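Local coordinates for protein toll (Drosophila melanogaster, PDB 4LXR) that receives the activated cytokine spaetzle C-106 at the cell surface and signals for antifungal defence and dorsal-ventral patterning of the embryo, at residues Lys65-Gly70 / Asp93-Val98; Gly607-Val612 / Val620-Ser625. One frame throughout, in Å; residues are numbered along the deposited sequence.

Both contacts belong to the extracellular leucine-rich-repeat part of the receptor, but they lie on opposite sides of the chain's centre, about 98 Å apart between centres and about 84 Å between nearest atoms. Interaction 1 ties a loop to the end of a helix and a short strand near the N-terminus, beside strands 38-43 and 47-52, ahead of LRR 1. Interaction 2 is a disulfide-braced hairpin that opens the second, smaller set of repeats. They follow one another along the chain and do not touch. No other protein chain of the assembly touches either one, and the side chain of Ile621 in interaction 2 lies about 12 Å from a bound N-acetylglucosamine.

Interaction 1. Residues Lys65-Gly70 / Asp93-Val98; sequences KKLRIG and DYLGIV
Ile69 and Ile97 lie side by side, pointing the same way, where the loop 65-70 runs alongside the end of a helix and the short strand after it. Followed outward, Ile69 CB sits 3.8 Å from Leu95 O, and CG1 comes to 3.6 Å from that same carbonyl oxygen. A chi1 of -64° sets CG1 anti to the carbonyl carbon; the chain then runs on extended through chi2, and the tip CD1 lies 3.9 Å from Ile97 CG1. Val48 of strand 47-52 touches both isoleucines, so these branched, apolar chains suit a buried seam. Leu67 CD1 meets Leu95 CD2 at 3.9 Å, again with the side chains alongside each other. Leu67 and Ile69 also pack on Ile42 of strand 38-43, in the N-terminal part of the ectodomain, consistent with a capping region ahead of LRR 1.

The main chains supply the directional bonds. Ile69 N gives a nearly straight bond (176°) to Leu95 O at 3.1 Å. Gly70 N then donates to Gly96 O at 2.9 Å, and Val98 N to Gly70 O at 2.9 Å, pairing the two strands in parallel. Gly96 ends helix 88-94 in a Schellman motif. Glycine suits its positive phi of 69° and also its place against the backbone, since a CB there would run into Arg68 CA. Gly70 has backbone angles that likewise call for glycine. A water accepts from Leu67 N and donates to Tyr94 O, joining the segments by another route. At the exposed margin Tyr94 OH lies 3.2 Å from Lys65 CG, the aliphatic part of the lysine meeting the phenol obliquely.

Peptide groups satisfy one another across the join and fix how the segments lie, while apolar side chains pack inward on strands 38-43 and 47-52.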
loop_
_atom_site.group_PDB
_atom_site.type_symbol
_atom_site.label_atom_id
_atom_site.label_comp_id
_atom_site.label_asym_id
_atom_site.label_seq_id
_atom_site.Cartn_x
_atom_site.Cartn_y
_atom_site.Cartn_z
ATOM N N LYS A 65 -48.673 -8.186 15.919
ATOM C CA LYS A 65 -49.773 -9.122 15.694
ATOM C C LYS A 65 -50.065 -9.282 14.206
ATOM O O LYS A 65 -50.035 -8.303 13.459
ATOM C CB LYS A 65 -51.045 -8.632 16.390
ATOM C CG LYS A 65 -50.969 -8.542 17.901
ATOM C CD LYS A 65 -52.312 -8.103 18.482
ATOM C CE LYS A 65 -52.347 -8.220 20.004
ATOM N NZ LYS A 65 -51.717 -7.064 20.707
ATOM N N LYS A 66 -50.360 -10.512 13.791
ATOM C CA LYS A 66 -50.744 -10.821 12.411
ATOM C C LYS A 66 -49.670 -10.491 11.366
ATOM O O LYS A 66 -49.980 -9.962 10.299
ATOM C CB LYS A 66 -52.060 -10.122 12.044
ATOM C CG LYS A 66 -53.263 -10.570 12.872
ATOM C CD LYS A 66 -53.525 -12.061 12.707
ATOM C CE LYS A 66 -53.863 -12.412 11.263
ATOM N NZ LYS A 66 -53.867 -13.883 11.021
ATOM N N LEU A 67 -48.416 -10.813 11.661
ATOM C CA LEU A 67 -47.334 -10.483 10.738
ATOM C C LEU A 67 -47.425 -11.261 9.427
ATOM O O LEU A 67 -47.170 -10.712 8.351
ATOM C CB LEU A 67 -45.979 -10.742 11.382
ATOM C CG LEU A 67 -45.138 -9.531 11.768
ATOM C CD1 LEU A 67 -43.676 -9.917 11.851
ATOM C CD2 LEU A 67 -45.334 -8.413 10.777
ATOM N N ARG A 68 -47.793 -12.537 9.530
ATOM C CA ARG A 68 -47.822 -13.455 8.388
ATOM C C ARG A 68 -46.534 -13.433 7.567
ATOM O O ARG A 68 -46.558 -13.166 6.369
ATOM C CB ARG A 68 -49.042 -13.201 7.495
ATOM C CG ARG A 68 -50.377 -13.410 8.198
ATOM C CD ARG A 68 -51.553 -13.392 7.216
ATOM N NE ARG A 68 -51.897 -14.732 6.735
ATOM C CZ ARG A 68 -51.708 -15.167 5.489
ATOM N NH1 ARG A 68 -52.055 -16.408 5.160
ATOM N NH2 ARG A 68 -51.182 -14.365 4.570
ATOM N N ILE A 69 -45.407 -13.709 8.208
ATOM C CA ILE A 69 -44.131 -13.674 7.495
ATOM C C ILE A 69 -44.077 -14.676 6.328
ATOM O O ILE A 69 -43.615 -14.339 5.245
ATOM C CB ILE A 69 -42.929 -13.839 8.460
ATOM C CG1 ILE A 69 -42.872 -12.649 9.427
ATOM C CG2 ILE A 69 -41.619 -13.990 7.688
ATOM C CD1 ILE A 69 -41.698 -12.672 10.365
ATOM N N GLY A 70 -44.573 -15.893 6.536
ATOM C CA GLY A 70 -44.592 -16.883 5.471
ATOM C C GLY A 70 -43.370 -17.782 5.478
ATOM O O GLY A 70 -42.660 -17.872 6.485
ATOM N N ASP A 93 -44.989 -19.455 15.271
ATOM C CA ASP A 93 -46.374 -19.548 14.795
ATOM C C ASP A 93 -47.050 -18.183 14.864
ATOM O O ASP A 93 -47.724 -17.778 13.929
ATOM C CB ASP A 93 -47.223 -20.534 15.612
ATOM C CG ASP A 93 -46.698 -21.962 15.565
ATOM O OD1 ASP A 93 -45.965 -22.304 14.620
ATOM O OD2 ASP A 93 -47.018 -22.741 16.485
ATOM N N TYR A 94 -46.860 -17.490 15.985
ATOM C CA TYR A 94 -47.493 -16.198 16.233
ATOM C C TYR A 94 -47.133 -15.213 15.132
ATOM O O TYR A 94 -47.961 -14.420 14.694
ATOM C CB TYR A 94 -47.030 -15.633 17.575
ATOM C CG TYR A 94 -47.845 -14.459 18.067
ATOM C CD1 TYR A 94 -49.092 -14.658 18.656
ATOM C CD2 TYR A 94 -47.370 -13.149 17.942
ATOM C CE1 TYR A 94 -49.840 -13.590 19.111
ATOM C CE2 TYR A 94 -48.108 -12.078 18.393
ATOM C CZ TYR A 94 -49.347 -12.305 18.976
ATOM O OH TYR A 94 -50.089 -11.249 19.431
ATOM N N LEU A 95 -45.886 -15.277 14.688
ATOM C CA LEU A 95 -45.389 -14.395 13.651
ATOM C C LEU A 95 -45.733 -14.929 12.264
ATOM O O LEU A 95 -45.439 -14.292 11.252
ATOM C CB LEU A 95 -43.884 -14.225 13.810
ATOM C CG LEU A 95 -43.507 -13.499 15.099
ATOM C CD1 LEU A 95 -41.975 -13.465 15.287
ATOM C CD2 LEU A 95 -44.112 -12.095 15.061
ATOM N N GLY A 96 -46.367 -16.097 12.220
ATOM C CA GLY A 96 -46.737 -16.714 10.955
ATOM C C GLY A 96 -45.539 -17.204 10.153
ATOM O O GLY A 96 -45.581 -17.231 8.914
ATOM N N ILE A 97 -44.472 -17.590 10.852
ATOM C CA ILE A 97 -43.261 -18.082 10.183
ATOM C C ILE A 97 -43.472 -19.537 9.775
ATOM O O ILE A 97 -43.929 -20.344 10.577
ATOM C CB ILE A 97 -42.027 -17.956 11.092
ATOM C CG1 ILE A 97 -41.624 -16.482 11.212
ATOM C CG2 ILE A 97 -40.867 -18.778 10.545
ATOM C CD1 ILE A 97 -40.624 -16.203 12.302
ATOM N N VAL A 98 -43.180 -19.868 8.521
ATOM C CA VAL A 98 -43.464 -21.219 8.045
ATOM C C VAL A 98 -42.200 -21.997 7.677
ATOM O O VAL A 98 -41.319 -21.485 6.985
ATOM C CB VAL A 98 -44.467 -21.215 6.857
ATOM C CG1 VAL A 98 -44.542 -22.590 6.207
ATOM C CG2 VAL A 98 -45.853 -20.775 7.333
HETATM O O HOH W 1 -47.443 -11.524 14.500
#

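Interaction 2. Residues Gly607-Val612 / Val620-Ser625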
loop_
_atom_site.group_PDB
_atom_site.type_symbol
_atom_site.label_atom_id
_atom_site.label_comp_id
_atom_site.label_asym_id
_atom_site.label_seq_id
_atom_site.Cartn_x
_atom_site.Cartn_y
_atom_site.Cartn_z
ATOM N N GLY A 607 39.107 41.117 -5.867
ATOM C CA GLY A 607 37.998 41.445 -4.989
ATOM C C GLY A 607 36.664 41.460 -5.707
ATOM O O GLY A 607 35.765 42.233 -5.361
ATOM N N CYS A 608 36.539 40.608 -6.719
ATOM C CA CYS A 608 35.326 40.547 -7.521
ATOM C C CYS A 608 34.720 39.153 -7.422
ATOM O O CYS A 608 35.430 38.165 -7.210
ATOM C CB CYS A 608 35.617 40.889 -8.994
ATOM S SG CYS A 608 36.384 42.512 -9.309
ATOM N N ASN A 609 33.403 39.073 -7.558
ATOM C CA ASN A 609 32.749 37.784 -7.742
ATOM C C ASN A 609 32.190 37.733 -9.161
ATOM O O ASN A 609 31.759 38.766 -9.705
ATOM C CB ASN A 609 31.657 37.555 -6.695
ATOM C CG ASN A 609 30.521 38.551 -6.806
ATOM O OD1 ASN A 609 29.546 38.318 -7.521
ATOM N ND2 ASN A 609 30.639 39.665 -6.095
ATOM N N CYS A 610 32.233 36.548 -9.762
ATOM C CA CYS A 610 31.877 36.373 -11.165
ATOM C C CYS A 610 31.081 35.088 -11.340
ATOM O O CYS A 610 31.380 34.082 -10.710
ATOM C CB CYS A 610 33.135 36.312 -12.044
ATOM S SG CYS A 610 34.382 37.604 -11.731
ATOM N N HIS A 611 30.065 35.113 -12.191
ATOM C CA HIS A 611 29.333 33.882 -12.479
ATOM C C HIS A 611 28.831 33.876 -13.909
ATOM O O HIS A 611 28.900 34.888 -14.612
ATOM C CB HIS A 611 28.160 33.692 -11.515
ATOM C CG HIS A 611 27.139 34.785 -11.591
ATOM N ND1 HIS A 611 27.151 35.872 -10.743
ATOM C CD2 HIS A 611 26.086 34.970 -12.422
ATOM C CE1 HIS A 611 26.142 36.671 -11.041
ATOM N NE2 HIS A 611 25.479 36.146 -12.056
ATOM N N VAL A 612 28.314 32.726 -14.318
ATOM C CA VAL A 612 27.784 32.522 -15.655
ATOM C C VAL A 612 26.303 32.190 -15.560
ATOM O O VAL A 612 25.881 31.390 -14.719
ATOM C CB VAL A 612 28.536 31.390 -16.382
ATOM C CG1 VAL A 612 27.736 30.870 -17.556
ATOM C CG2 VAL A 612 29.901 31.867 -16.839
ATOM N N VAL A 620 28.884 37.289 -15.987
ATOM C CA VAL A 620 28.594 38.426 -15.135
ATOM C C VAL A 620 29.759 38.677 -14.196
ATOM O O VAL A 620 30.083 37.831 -13.362
ATOM C CB VAL A 620 27.326 38.175 -14.310
ATOM C CG1 VAL A 620 27.080 39.311 -13.344
ATOM C CG2 VAL A 620 26.135 37.975 -15.224
ATOM N N ILE A 621 30.395 39.836 -14.336
ATOM C CA ILE A 621 31.499 40.217 -13.467
ATOM C C ILE A 621 31.107 41.361 -12.542
ATOM O O ILE A 621 30.898 42.490 -12.991
ATOM C CB ILE A 621 32.727 40.635 -14.272
ATOM C CG1 ILE A 621 33.201 39.485 -15.153
ATOM C CG2 ILE A 621 33.846 41.087 -13.345
ATOM C CD1 ILE A 621 34.315 39.885 -16.089
ATOM N N ASN A 622 31.004 41.052 -11.253
ATOM C CA ASN A 622 30.662 42.021 -10.222
ATOM C C ASN A 622 31.894 42.450 -9.412
ATOM O O ASN A 622 32.533 41.617 -8.770
ATOM C CB ASN A 622 29.624 41.425 -9.264
ATOM C CG ASN A 622 28.320 41.067 -9.948
ATOM O OD1 ASN A 622 27.754 41.868 -10.682
ATOM N ND2 ASN A 622 27.830 39.855 -9.701
ATOM N N CYS A 623 32.232 43.738 -9.429
ATOM C CA CYS A 623 33.290 44.242 -8.544
ATOM C C CYS A 623 32.790 45.418 -7.719
ATOM O O CYS A 623 32.683 46.536 -8.218
ATOM C CB CYS A 623 34.526 44.668 -9.324
ATOM S SG CYS A 623 35.115 43.515 -10.553
ATOM N N HIS A 624 32.500 45.167 -6.449
ATOM C CA HIS A 624 31.859 46.173 -5.615
ATOM C C HIS A 624 32.571 46.427 -4.290
ATOM O O HIS A 624 31.935 46.672 -3.264
ATOM C CB HIS A 624 30.396 45.808 -5.392
ATOM C CG HIS A 624 29.636 45.637 -6.667
ATOM N ND1 HIS A 624 29.241 44.405 -7.138
ATOM C CD2 HIS A 624 29.241 46.540 -7.593
ATOM C CE1 HIS A 624 28.614 44.558 -8.289
ATOM N NE2 HIS A 624 28.600 45.845 -8.587
ATOM N N SER A 625 33.897 46.391 -4.331
ATOM C CA SER A 625 34.696 46.739 -3.171
ATOM C C SER A 625 34.607 48.236 -2.883
ATOM O O SER A 625 34.910 48.676 -1.779
ATOM C CB SER A 625 36.149 46.309 -3.376
ATOM O OG SER A 625 36.242 44.929 -3.695
HETATM O O HOH W 2 28.958 42.254 -5.899
#
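Asn609-Val612 and Val620-Asn622 run antiparallel (166° between their directions), with Asn609-Asn622 and His611-Val620 as hydrogen-bonded pairs either side of the non-hydrogen-bonded pair Cys610-Ile621. Val620 N donates to His611 O at 2.8 Å, answered by His611 N to Val620 O, and Asn609 and Asn622 trade two bonds in the same way.

On the face carrying Asn609, His611, Val620 and Asn622, the side chains pair again. The imidazole of His611 leans across Val620, whose CB lies 3.8 Å from the ring centroid, over the face and displaced toward the rim: a CH-pi contact that suits a flat ring laid on a branched aliphatic. Asn622 ND2 donates to Asn609 OD1 at 3.2 Å, the oxygen lying in the amide plane of Asn622. Asparagine, with donor and acceptor on one group, fits both ends; Asn609 ND2 also gives a bond to a water that lies near His624 ND1.

This hairpin belongs to the cysteine-rich LRRNT cap, and strand 643-647 pairs beside 620-622 to carry the sheet on into the following repeats. Just beyond the Asn609-Asn622 pair, the disulfide Cys608 SG-Cys623 SG (2.0 Å, chi3 108°) joins the two segments covalently. Each sulfur is anti to its own carbonyl carbon, and Cys608 CA and Cys623 CA are close enough, at 4.3 Å, for the pair to bond. On the other face Cys610 SG, bonded to Cys604 SG, packs 3.9 Å from Ile621 CG2, and Ile621 itself rests on Met644 and Leu646.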